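Local coordinates for protein teicoplanin pseudoaglycone deacetylases Orf2 (Actinoplanes teichomyceticus, PDB 3DFM) that probably acts as a zinc-dependent deacetylase, hydrolysing a linear amide on the teicoplanin pseudoaglycone as a member of the PIG-L de-N-acetylase family, at residues Val21-Ala26 and Arg183-Leu188. Numbering follows the deposited sequence.
Sequences VLSFGA and RLWEDL. With ZN (zinc ion), chain E.
Leu22 meets Leu188 where helix 19-33 packs against the end of strand 182-185 and the loop that follows it in the Rossmann-like fold of PIG-L deacetylases. Leu22 CB lies 3.5 Å from Leu188 O, and the isobutyl group of Leu188 in turn reaches back, its CD1 3.6 Å from Leu22 O. Ser23 buries the largest share of the contact. Its CB sits over one face of the Trp185 indole as a CH-pi contact, modelled too close for its exact distance to be trusted. Ser23 OG, turned beside its own backbone N (chi1 -47°), accepts a nearly straight bond from Leu188 N (3.0 Å, 167°). The same hydroxyl also hydrogen-bonds to Asp19 O, one turn back in the helix. Two waters add bridges: one donates to Ser23 O and Glu186 O, the other to Ser23 OG and Leu188 O. At Phe24 only apolar contact remains, Phe24 CB lying 3.8 Å from Trp185 CE3, with the two side chains at a slant. Just beyond Trp185 the chain reaches two zinc sites. Asp187 OD1 hydrogen-bonds to ND1 of His164, a zinc ligand, and so probably helps position it from the second shell. Glu186 binds a different zinc, shared with His250; its extended side chain brings Glu186 OE2 to 2.0 Å from the zinc ion.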
loop_
_atom_site.group_PDB
_atom_site.type_symbol
_atom_site.label_atom_id
_atom_site.label_comp_id
_atom_site.label_asym_id
_atom_site.label_seq_id
_atom_site.Cartn_x
_atom_site.Cartn_y
_atom_site.Cartn_z
ATOM N N VAL A 21 2.820 -0.415 -6.304
ATOM C CA VAL A 21 3.761 -0.823 -7.344
ATOM C C VAL A 21 4.334 -2.222 -7.025
ATOM O O VAL A 21 4.389 -3.087 -7.896
ATOM C CB VAL A 21 4.872 0.238 -7.546
ATOM C CG1 VAL A 21 6.021 -0.311 -8.389
ATOM C CG2 VAL A 21 4.285 1.532 -8.188
ATOM N N LEU A 22 4.749 -2.429 -5.776
ATOM C CA LEU A 22 5.259 -3.741 -5.323
ATOM C C LEU A 22 4.251 -4.887 -5.472
ATOM O O LEU A 22 4.610 -5.996 -5.892
ATOM C CB LEU A 22 5.681 -3.644 -3.850
ATOM C CG LEU A 22 6.985 -2.902 -3.553
ATOM C CD1 LEU A 22 6.998 -2.457 -2.092
ATOM C CD2 LEU A 22 8.202 -3.799 -3.850
ATOM N N SER A 23 2.990 -4.615 -5.113
ATOM C CA SER A 23 1.958 -5.656 -5.086
ATOM C C SER A 23 1.137 -5.797 -6.366
ATOM O O SER A 23 0.623 -6.883 -6.664
ATOM C CB SER A 23 1.002 -5.429 -3.924
ATOM O OG SER A 23 1.685 -5.171 -2.713
ATOM N N PHE A 24 0.995 -4.708 -7.112
ATOM C CA PHE A 24 0.060 -4.673 -8.222
ATOM C C PHE A 24 0.626 -3.902 -9.411
ATOM O O PHE A 24 -0.097 -3.591 -10.342
ATOM C CB PHE A 24 -1.273 -4.076 -7.744
ATOM C CG PHE A 24 -2.441 -4.372 -8.648
ATOM C CD1 PHE A 24 -2.761 -5.675 -9.006
ATOM C CD2 PHE A 24 -3.235 -3.331 -9.133
ATOM C CE1 PHE A 24 -3.848 -5.945 -9.851
ATOM C CE2 PHE A 24 -4.328 -3.591 -9.980
ATOM C CZ PHE A 24 -4.629 -4.895 -10.333
ATOM N N GLY A 25 1.929 -3.621 -9.391
ATOM C CA GLY A 25 2.577 -2.888 -10.479
ATOM C C GLY A 25 2.296 -3.434 -11.873
ATOM O O GLY A 25 2.097 -2.654 -12.814
ATOM N N ALA A 26 2.282 -4.762 -12.024
ATOM C CA ALA A 26 2.111 -5.370 -13.344
ATOM C C ALA A 26 0.674 -5.176 -13.828
ATOM O O ALA A 26 0.459 -4.773 -14.969
ATOM C CB ALA A 26 2.512 -6.860 -13.347
ATOM N N ARG A 183 -11.501 -4.845 -5.086
ATOM C CA ARG A 183 -10.678 -6.038 -5.031
ATOM C C ARG A 183 -9.500 -5.735 -4.103
ATOM O O ARG A 183 -9.091 -4.578 -3.979
ATOM C CB ARG A 183 -10.157 -6.416 -6.428
ATOM C CG ARG A 183 -11.221 -6.908 -7.404
ATOM C CD ARG A 183 -10.602 -7.494 -8.682
ATOM N NE ARG A 183 -9.954 -8.786 -8.421
ATOM C CZ ARG A 183 -10.582 -9.957 -8.478
ATOM N NH1 ARG A 183 -11.876 -9.998 -8.782
ATOM N NH2 ARG A 183 -9.932 -11.084 -8.217
ATOM N N LEU A 184 -8.954 -6.768 -3.467
ATOM C CA LEU A 184 -7.744 -6.593 -2.656
ATOM C C LEU A 184 -6.573 -7.342 -3.292
ATOM O O LEU A 184 -6.731 -8.479 -3.705
ATOM C CB LEU A 184 -7.952 -7.049 -1.204
ATOM C CG LEU A 184 -9.184 -6.495 -0.471
ATOM C CD1 LEU A 184 -9.301 -7.102 0.914
ATOM C CD2 LEU A 184 -9.188 -4.973 -0.390
ATOM N N TRP A 185 -5.413 -6.691 -3.361
ATOM C CA TRP A 185 -4.186 -7.328 -3.816
ATOM C C TRP A 185 -3.467 -8.014 -2.657
ATOM O O TRP A 185 -3.651 -7.655 -1.501
ATOM C CB TRP A 185 -3.252 -6.325 -4.505
ATOM C CG TRP A 185 -2.687 -5.183 -3.659
ATOM C CD1 TRP A 185 -1.873 -5.282 -2.545
ATOM C CD2 TRP A 185 -2.836 -3.785 -3.923
ATOM N NE1 TRP A 185 -1.550 -4.024 -2.087
ATOM C CE2 TRP A 185 -2.121 -3.088 -2.923
ATOM C CE3 TRP A 185 -3.516 -3.047 -4.912
ATOM C CZ2 TRP A 185 -2.069 -1.685 -2.877
ATOM C CZ3 TRP A 185 -3.468 -1.644 -4.859
ATOM C CH2 TRP A 185 -2.753 -0.983 -3.845
ATOM N N GLU A 186 -2.656 -9.011 -2.987
ATOM C CA GLU A 186 -1.828 -9.676 -2.005
ATOM C C GLU A 186 -0.626 -8.788 -1.725
ATOM O O GLU A 186 0.160 -8.510 -2.638
ATOM C CB GLU A 186 -1.378 -11.023 -2.562
ATOM C CG GLU A 186 -0.464 -11.791 -1.634
ATOM C CD GLU A 186 0.039 -13.086 -2.257
ATOM O OE1 GLU A 186 0.356 -13.105 -3.471
ATOM O OE2 GLU A 186 0.124 -14.081 -1.517
ATOM N N ASP A 187 -0.488 -8.349 -0.473
ATOM C CA ASP A 187 0.596 -7.427 -0.077
ATOM C C ASP A 187 1.977 -8.039 -0.300
ATOM O O ASP A 187 2.275 -9.110 0.238
ATOM C CB ASP A 187 0.473 -7.026 1.398
ATOM C CG ASP A 187 -0.915 -6.503 1.763
ATOM O OD1 ASP A 187 -1.025 -5.333 2.183
ATOM O OD2 ASP A 187 -1.889 -7.263 1.617
ATOM N N LEU A 188 2.819 -7.356 -1.079
ATOM C CA LEU A 188 4.203 -7.803 -1.287
ATOM C C LEU A 188 5.204 -6.743 -0.839
ATOM O O LEU A 188 4.930 -5.544 -0.968
ATOM C CB LEU A 188 4.439 -8.175 -2.753
ATOM C CG LEU A 188 3.626 -9.315 -3.359
ATOM C CD1 LEU A 188 3.932 -9.408 -4.852
ATOM C CD2 LEU A 188 3.888 -10.635 -2.658
HETATM ZN ZN ZN E . 0.680 -15.787 -2.479
HETATM O O HOH W 1 0.117 -9.182 -5.257
HETATM O O HOH W 2 2.812 -3.999 -0.009
HETATM O O HOH W 3 -1.580 -16.727 -3.102
#